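Local coordinates for protein prephenate dehydratase (PDB 3MWB) that probably catalyses the decarboxylating dehydration of prephenate to phenylpyruvate in L-phenylalanine biosynthesis, and binds phenylalanine through its ACT domain, at residues R107-G112 and A138-G143; G16-A21 and I90-V95; A22-P27 and A32-C37. All blocks are in the same frame, centred on the assembly; numbering follows the deposited sequence. Where two conformers were deposited one is given.

Interaction 1. Residues R107-G112 and A138-G143; sequences RISTHG and AASAMG
Ser-109 and Ser-140 meet hydroxyl to hydroxyl where helix 137-143 packs on strand 107-110, an interior strand of one mixed sheet in the prephenate dehydratase domain, which belongs to the periplasmic-binding-protein class of alpha/beta folds. The two side chains face each other tip to tip, and their OG atoms share a hydrogen bond of 2.7 Å. Ser-109 turns its OG anti to its own nitrogen (chi1 179°), reaching out from the strand to the helix. Ser-140 holds its OG beside its own nitrogen (chi1 -74°), facing back to Ser-136 O, just ahead of the helix. Ser-109 OG likewise faces Val-132 O on the adjacent strand, so two protons cannot make all three bonds at once, and the geometry leaves the donor between the serines open. Serine suits both places: it is small enough to bring strand and helix backbones close, with 5.3 Å between Thr-110 CA and Ser-140 CA, and its hydroxyl gives the buried approach a polar partner. Thr-110 points its side chain away from the helix, and its OG1 bonds Ile-155 O. Beside the hydroxyl pair, Ser-140 CB lies 3.3 Å from Ser-109 O.

Interaction 2. Residues G16-A21 and I90-V95; sequences GTFTEA and ITFVLV
Phe-18, in the first turn of helix 18-23, sends its ring onto Ile-90, Thr-91 and Phe-92, where the chain passes from strand 81-89 of one sheet of the two-sheet alpha/beta dehydratase domain to strand 93-96 of the other. With CG beside its own nitrogen (chi1 -75°), Phe-18 extends toward the connection, and its CE2 lies 3.7 Å from Ile-90 CG2. Ile-90 CG2 also sits over one face of the Phe-92 ring, offset toward the rim, so this branched methyl serves both aromatics. The aromatic pair of Phe-18 and Phe-92 is oblique, with centroids 5.5 Å apart and planes at 64°. Phenylalanine suits such a junction, being broad and apolar with no polar group to bury. Polar bonds shape the helix start. Thr-17 is the N-cap, and its OG1 takes a weak capping bond from Glu-20 N, while Glu-20 OE1 accepts from Gly-16 N at 2.7 Å. Gly-16 has a positive phi, where a beta carbon would collide with the carbonyl O before it. Across the contact, neither Thr-91 N nor Thr-91 O, both buried here, finds a partner in the model; Thr-91 O lies at the edge of the Phe-18 ring, near its plane, 3.5 Å from Phe-18 CZ.

Interaction 3. Residues A22-P27 and A32-C37; sequences ALMQVP and ATRIPC
Arg-34 lies against Leu-23 and Met-24 where helix 18-23 and the type I turn from Leu-23 to Val-26 face strand 33-37, within the beta-alpha-beta unit formed by strand 8-12, helix 18-23 and strand 33-37. Along 32-37, the strand begins at Thr-33, whose backbone pairs with that of Tyr-9 on the neighbouring strand 8-12. Arg-34 then turns its side chain toward Leu-23 and Met-24, and its long chain offers two kinds of surface. The methylene part crosses Leu-23 obliquely, bringing Arg-34 CG to 3.8 Å from Leu-23 CD2. Leucine fits because its other neighbours, Tyr-9, Phe-11 and Met-56, lie on the sheet beneath. Further out, a bend at chi3 (-53°) brings the guanidinium up against Met-24, the two side chains crossing at about a right angle. Met-24 is a selenomethionine with two deposited conformers; in the one described, bends at chi2 and chi3 set its SE over the centre of one guanidinium face, 3.4 Å above the plane, a placement that holds for this conformer alone. In the guanidinium, NH1 bonds Ala-29 O and, weakly, Ala-30 O, while NE forms a long, weak ion pair with Glu-20. Ile-35 points away from the helix, and its backbone, with that of Cys-37, continues the parallel pairing to strand 8-12. A leucine in place of Arg-34 would probably leave Ala-29 O without this donor and Met-24 without the flat group facing its selenium. The chemistry implies a divided role: the carbon chain packs on Leu-23 and, in this conformer, the guanidinium face probably meets the polarisable selenium, while NH1 bonds Ala-29 O in the loop between turn and strand, so one arginine serves an apolar contact through its methylenes and a polar one through its end.

From the N terminus, the chain enters helix 18-23, which interactions 2 and 3 share. Interaction 3 closes first, a short loop within the beta-alpha-beta unit that leads to strand 33-37. It lies wholly within the longer span of interaction 2, which closes when the chain reaches 90-95 and so ties the start of the same helix to the passage from one sheet to the other. Interaction 1 follows in series, crossing neither, and joins strand 107-110 to helix 137-143 on the sheet that also holds strand 93-96. Interactions 1 and 2 nevertheless touch in space, with Ala-138 CB 3.8 Å from Thr-17 CG2, whereas interactions 1 and 3 remain about 9 Å apart at their nearest atoms.

Interaction 1. Residues R107-G112 and A138-G143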
loop_
_atom_site.group_PDB
_atom_site.type_symbol
_atom_site.label_atom_id
_atom_site.label_comp_id
_atom_site.label_asym_id
_atom_site.label_seq_id
_atom_site.Cartn_x
_atom_site.Cartn_y
_atom_site.Cartn_z
ATOM N N ARG A 107 49.030 18.460 -22.532
ATOM C CA ARG A 107 47.919 18.894 -21.691
ATOM C C ARG A 107 46.596 19.042 -22.469
ATOM O O ARG A 107 46.569 19.642 -23.542
ATOM C CB ARG A 107 48.288 20.207 -20.978
ATOM N N ILE A 108 45.509 18.487 -21.918
ATOM C CA ILE A 108 44.177 18.537 -22.548
ATOM C C ILE A 108 43.168 19.167 -21.580
ATOM O O ILE A 108 43.046 18.729 -20.437
ATOM C CB ILE A 108 43.670 17.135 -22.940
ATOM C CG1 ILE A 108 44.666 16.434 -23.872
ATOM C CG2 ILE A 108 42.286 17.206 -23.624
ATOM C CD1 ILE A 108 44.483 14.951 -23.922
ATOM N N SER A 109 42.455 20.187 -22.042
ATOM C CA SER A 109 41.432 20.844 -21.231
ATOM C C SER A 109 40.014 20.489 -21.689
ATOM O O SER A 109 39.732 20.435 -22.879
ATOM C CB SER A 109 41.616 22.356 -21.264
ATOM O OG SER A 109 40.613 23.009 -20.495
ATOM N N THR A 110 39.139 20.227 -20.720
ATOM C CA THR A 110 37.726 19.991 -20.970
ATOM C C THR A 110 36.967 20.029 -19.655
ATOM O O THR A 110 37.573 20.112 -18.573
ATOM C CB THR A 110 37.464 18.637 -21.691
ATOM O OG1 THR A 110 36.102 18.584 -22.120
ATOM C CG2 THR A 110 37.775 17.448 -20.789
ATOM N N HIS A 111 35.643 19.969 -19.744
ATOM C CA HIS A 111 34.825 19.809 -18.562
ATOM C C HIS A 111 35.076 18.411 -18.020
ATOM O O HIS A 111 35.188 17.478 -18.805
ATOM C CB HIS A 111 33.342 19.975 -18.887
ATOM C CG HIS A 111 32.481 20.018 -17.663
ATOM N ND1 HIS A 111 31.922 21.185 -17.180
ATOM C CD2 HIS A 111 32.132 19.043 -16.792
ATOM C CE1 HIS A 111 31.243 20.918 -16.074
ATOM N NE2 HIS A 111 31.358 19.624 -15.818
ATOM N N GLY A 112 35.154 18.273 -16.692
ATOM C CA GLY A 112 35.346 16.964 -16.028
ATOM C C GLY A 112 34.408 15.853 -16.476
ATOM O O GLY A 112 34.792 14.674 -16.514
ATOM N N ALA A 138 33.220 24.198 -24.348
ATOM C CA ALA A 138 33.358 25.363 -25.228
ATOM C C ALA A 138 34.495 26.294 -24.791
ATOM O O ALA A 138 35.315 26.668 -25.618
ATOM C CB ALA A 138 32.038 26.131 -25.329
ATOM N N ALA A 139 34.543 26.656 -23.506
ATOM C CA ALA A 139 35.622 27.506 -22.983
ATOM C C ALA A 139 36.992 26.859 -23.174
ATOM O O ALA A 139 37.964 27.532 -23.526
ATOM C CB ALA A 139 35.395 27.861 -21.515
ATOM N N SER A 140 37.059 25.548 -22.951
ATOM C CA SER A 140 38.285 24.801 -23.161
ATOM C C SER A 140 38.731 24.926 -24.607
ATOM O O SER A 140 39.908 25.196 -24.869
ATOM C CB SER A 140 38.102 23.332 -22.781
ATOM O OG SER A 140 38.061 23.196 -21.376
ATOM N N ALA A 141 37.788 24.739 -25.530
ATOM C CA ALA A 141 38.060 24.888 -26.948
ATOM C C ALA A 141 38.512 26.308 -27.305
ATOM O O ALA A 141 39.537 26.470 -27.988
ATOM C CB ALA A 141 36.841 24.461 -27.801
HETATM N N MSE A 142 37.753 27.314 -26.854
HETATM C CA MSE A 142 38.040 28.729 -27.138
HETATM C C MSE A 142 39.365 29.221 -26.550
HETATM O O MSE A 142 39.999 30.130 -27.104
HETATM C CB MSE A 142 36.889 29.633 -26.662
HETATM C CG MSE A 142 35.560 29.376 -27.379
HETATM SE SE MSE A 142 35.626 29.554 -29.341
HETATM C CE MSE A 142 35.458 31.497 -29.455
ATOM N N GLY A 143 39.773 28.624 -25.432
ATOM C CA GLY A 143 41.056 28.931 -24.799
ATOM C C GLY A 143 42.244 28.680 -25.720
ATOM O O GLY A 143 43.264 29.356 -25.616
#

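Interaction 2. Residues G16-A21 and I90-V95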
loop_
_atom_site.group_PDB
_atom_site.type_symbol
_atom_site.label_atom_id
_atom_site.label_comp_id
_atom_site.label_asym_id
_atom_site.label_seq_id
_atom_site.Cartn_x
_atom_site.Cartn_y
_atom_site.Cartn_z
ATOM N N GLY A 16 28.454 27.192 -28.343
ATOM C CA GLY A 16 29.285 26.060 -28.783
ATOM C C GLY A 16 29.311 24.847 -27.869
ATOM O O GLY A 16 29.970 23.827 -28.178
ATOM N N THR A 17 28.598 24.945 -26.746
ATOM C CA THR A 17 28.423 23.804 -25.840
ATOM C C THR A 17 27.492 22.753 -26.443
ATOM O O THR A 17 26.830 22.985 -27.462
ATOM C CB THR A 17 27.809 24.246 -24.482
ATOM O OG1 THR A 17 26.630 25.023 -24.733
ATOM C CG2 THR A 17 28.804 25.114 -23.685
ATOM N N PHE A 18 27.431 21.590 -25.794
ATOM C CA PHE A 18 26.434 20.588 -26.129
ATOM C C PHE A 18 25.012 21.133 -25.963
ATOM O O PHE A 18 24.118 20.802 -26.737
ATOM C CB PHE A 18 26.658 19.320 -25.285
ATOM C CG PHE A 18 27.826 18.521 -25.744
ATOM C CD1 PHE A 18 29.129 18.864 -25.341
ATOM C CD2 PHE A 18 27.647 17.468 -26.641
ATOM C CE1 PHE A 18 30.233 18.131 -25.805
ATOM C CE2 PHE A 18 28.738 16.730 -27.108
ATOM C CZ PHE A 18 30.033 17.060 -26.680
ATOM N N THR A 19 24.818 22.000 -24.973
ATOM C CA THR A 19 23.515 22.648 -24.791
ATOM C C THR A 19 23.075 23.446 -26.030
ATOM O O THR A 19 21.953 23.266 -26.501
ATOM C CB THR A 19 23.474 23.503 -23.521
ATOM O OG1 THR A 19 24.032 22.753 -22.430
ATOM C CG2 THR A 19 22.047 23.876 -23.166
ATOM N N GLU A 20 23.937 24.309 -26.555
ATOM C CA GLU A 20 23.574 25.049 -27.768
ATOM C C GLU A 20 23.242 24.096 -28.923
ATOM O O GLU A 20 22.209 24.239 -29.581
ATOM C CB GLU A 20 24.656 26.038 -28.197
ATOM C CG GLU A 20 24.287 26.722 -29.511
ATOM C CD GLU A 20 25.001 28.035 -29.764
ATOM O OE1 GLU A 20 26.250 28.099 -29.668
ATOM O OE2 GLU A 20 24.288 29.003 -30.093
ATOM N N ALA A 21 24.128 23.125 -29.152
ATOM C CA ALA A 21 23.921 22.099 -30.184
ATOM C C ALA A 21 22.522 21.497 -30.109
ATOM O O ALA A 21 21.899 21.262 -31.130
ATOM C CB ALA A 21 24.998 21.005 -30.092
ATOM N N ILE A 90 25.673 12.130 -27.708
ATOM C CA ILE A 90 26.896 12.833 -27.367
ATOM C C ILE A 90 28.031 12.259 -28.217
ATOM O O ILE A 90 28.259 11.050 -28.219
ATOM C CB ILE A 90 27.238 12.687 -25.861
ATOM C CG1 ILE A 90 26.128 13.291 -24.982
ATOM C CG2 ILE A 90 28.590 13.339 -25.544
ATOM C CD1 ILE A 90 26.152 12.811 -23.523
ATOM N N THR A 91 28.722 13.142 -28.934
ATOM C CA THR A 91 29.877 12.791 -29.734
ATOM C C THR A 91 31.015 13.732 -29.332
ATOM O O THR A 91 30.823 14.948 -29.292
ATOM C CB THR A 91 29.542 12.962 -31.230
ATOM O OG1 THR A 91 28.504 12.038 -31.578
ATOM C CG2 THR A 91 30.754 12.693 -32.111
ATOM N N PHE A 92 32.182 13.187 -29.022
ATOM C CA PHE A 92 33.290 14.033 -28.601
ATOM C C PHE A 92 34.351 14.129 -29.699
ATOM O O PHE A 92 34.688 13.133 -30.327
ATOM C CB PHE A 92 33.945 13.493 -27.338
ATOM C CG PHE A 92 33.097 13.590 -26.110
ATOM C CD1 PHE A 92 32.892 14.821 -25.477
ATOM C CD2 PHE A 92 32.537 12.445 -25.547
ATOM C CE1 PHE A 92 32.107 14.908 -24.316
ATOM C CE2 PHE A 92 31.762 12.528 -24.366
ATOM C CZ PHE A 92 31.556 13.754 -23.760
ATOM N N VAL A 93 34.881 15.328 -29.913
ATOM C CA VAL A 93 36.027 15.514 -30.782
ATOM C C VAL A 93 37.209 16.049 -29.974
ATOM O O VAL A 93 37.031 16.777 -28.980
ATOM C CB VAL A 93 35.736 16.440 -31.993
ATOM C CG1 VAL A 93 34.656 15.837 -32.893
ATOM C CG2 VAL A 93 35.349 17.831 -31.551
ATOM N N LEU A 94 38.410 15.671 -30.414
ATOM C CA LEU A 94 39.649 16.207 -29.879
ATOM C C LEU A 94 40.133 17.295 -30.820
ATOM O O LEU A 94 40.270 17.076 -32.032
ATOM C CB LEU A 94 40.723 15.108 -29.723
ATOM C CG LEU A 94 42.077 15.601 -29.162
ATOM C CD1 LEU A 94 42.003 15.868 -27.659
ATOM C CD2 LEU A 94 43.191 14.614 -29.482
ATOM N N VAL A 95 40.409 18.462 -30.254
ATOM C CA VAL A 95 40.573 19.668 -31.037
ATOM C C VAL A 95 41.895 20.363 -30.672
ATOM O O VAL A 95 42.356 20.278 -29.531
ATOM C CB VAL A 95 39.290 20.568 -30.877
ATOM C CG1 VAL A 95 39.483 21.719 -29.896
ATOM C CG2 VAL A 95 38.787 21.049 -32.203
#

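Interaction 3. Residues A22-P27 and A32-C37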
loop_
_atom_site.group_PDB
_atom_site.type_symbol
_atom_site.label_atom_id
_atom_site.label_comp_id
_atom_site.label_asym_id
_atom_site.label_seq_id
_atom_site.Cartn_x
_atom_site.Cartn_y
_atom_site.Cartn_z
ATOM N N ALA A 22 22.034 21.290 -28.887
ATOM C CA ALA A 22 20.696 20.744 -28.629
ATOM C C ALA A 22 19.566 21.715 -28.969
ATOM O O ALA A 22 18.570 21.325 -29.561
ATOM C CB ALA A 22 20.587 20.308 -27.175
ATOM N N LEU A 23 19.708 22.974 -28.562
ATOM C CA LEU A 23 18.772 24.019 -28.975
ATOM C C LEU A 23 18.693 24.084 -30.490
ATOM O O LEU A 23 17.616 24.259 -31.062
ATOM C CB LEU A 23 19.226 25.385 -28.442
ATOM C CG LEU A 23 18.334 26.596 -28.741
ATOM C CD1 LEU A 23 16.852 26.322 -28.388
ATOM C CD2 LEU A 23 18.861 27.823 -27.998
HETATM N N MSE A 24 19.850 23.929 -31.125
HETATM C CA MSE A 24 19.982 24.031 -32.583
HETATM C C MSE A 24 19.126 23.020 -33.343
HETATM O O MSE A 24 18.820 23.220 -34.526
HETATM C CB MSE A 24 21.450 23.893 -32.999
HETATM C CG MSE A 24 22.248 25.174 -32.852
HETATM SE SE MSE A 24 21.411 26.614 -33.853
HETATM C CE MSE A 24 19.618 26.415 -33.163
ATOM N N GLN A 25 18.738 21.935 -32.657
ATOM C CA GLN A 25 17.932 20.850 -33.248
ATOM C C GLN A 25 16.421 21.112 -33.183
ATOM O O GLN A 25 15.643 20.457 -33.868
ATOM C CB GLN A 25 18.265 19.482 -32.607
ATOM C CG GLN A 25 17.366 19.065 -31.424
ATOM C CD GLN A 25 17.460 17.583 -31.075
ATOM O OE1 GLN A 25 18.531 16.987 -31.112
ATOM N NE2 GLN A 25 16.329 16.992 -30.715
ATOM N N VAL A 26 16.004 22.061 -32.340
ATOM C CA VAL A 26 14.572 22.409 -32.210
ATOM C C VAL A 26 14.101 23.146 -33.459
ATOM O O VAL A 26 14.768 24.081 -33.893
ATOM C CB VAL A 26 14.308 23.304 -30.979
ATOM C CG1 VAL A 26 12.808 23.510 -30.762
ATOM C CG2 VAL A 26 14.961 22.706 -29.740
ATOM N N PRO A 27 12.956 22.735 -34.050
ATOM C CA PRO A 27 12.496 23.368 -35.314
ATOM C C PRO A 27 12.409 24.896 -35.213
ATOM O O PRO A 27 11.945 25.411 -34.201
ATOM C CB PRO A 27 11.100 22.773 -35.521
ATOM C CG PRO A 27 11.136 21.452 -34.803
ATOM C CD PRO A 27 12.065 21.634 -33.624
ATOM N N ALA A 32 16.329 31.543 -35.188
ATOM C CA ALA A 32 15.779 32.321 -34.077
ATOM C C ALA A 32 16.889 32.956 -33.236
ATOM O O ALA A 32 18.068 32.615 -33.378
ATOM C CB ALA A 32 14.890 31.456 -33.206
ATOM N N THR A 33 16.506 33.890 -32.373
ATOM C CA THR A 33 17.452 34.540 -31.482
ATOM C C THR A 33 17.812 33.562 -30.372
ATOM O O THR A 33 16.933 33.046 -29.678
ATOM C CB THR A 33 16.875 35.856 -30.917
ATOM O OG1 THR A 33 16.535 36.729 -32.003
ATOM C CG2 THR A 33 17.884 36.569 -30.040
ATOM N N ARG A 34 19.098 33.268 -30.245
ATOM C CA ARG A 34 19.587 32.367 -29.199
ATOM C C ARG A 34 20.553 33.104 -28.276
ATOM O O ARG A 34 21.631 33.518 -28.675
ATOM C CB ARG A 34 20.224 31.104 -29.798
ATOM C CG ARG A 34 19.339 30.386 -30.805
ATOM C CD ARG A 34 20.023 29.173 -31.434
ATOM N NE ARG A 34 21.335 29.473 -32.018
ATOM C CZ ARG A 34 21.531 30.012 -33.223
ATOM N NH1 ARG A 34 20.506 30.315 -34.014
ATOM N NH2 ARG A 34 22.770 30.234 -33.645
ATOM N N ILE A 35 20.136 33.252 -27.027
ATOM C CA ILE A 35 20.887 33.997 -26.021
ATOM C C ILE A 35 21.596 33.038 -25.061
ATOM O O ILE A 35 20.928 32.290 -24.338
ATOM C CB ILE A 35 19.948 34.902 -25.196
ATOM C CG1 ILE A 35 19.121 35.816 -26.108
ATOM C CG2 ILE A 35 20.737 35.706 -24.160
ATOM C CD1 ILE A 35 19.956 36.663 -27.008
ATOM N N PRO A 36 22.942 33.053 -25.044
ATOM C CA PRO A 36 23.612 32.209 -24.045
ATOM C C PRO A 36 23.578 32.854 -22.669
ATOM O O PRO A 36 23.737 34.071 -22.552
ATOM C CB PRO A 36 25.058 32.152 -24.541
ATOM C CG PRO A 36 25.238 33.426 -25.294
ATOM C CD PRO A 36 23.908 33.735 -25.931
ATOM N N CYS A 37 23.352 32.051 -21.640
ATOM C CA CYS A 37 23.286 32.588 -20.289
ATOM C C CYS A 37 24.313 31.890 -19.430
ATOM O O CYS A 37 24.633 30.734 -19.668
ATOM C CB CYS A 37 21.889 32.435 -19.694
ATOM S SG CYS A 37 20.658 33.398 -20.555
#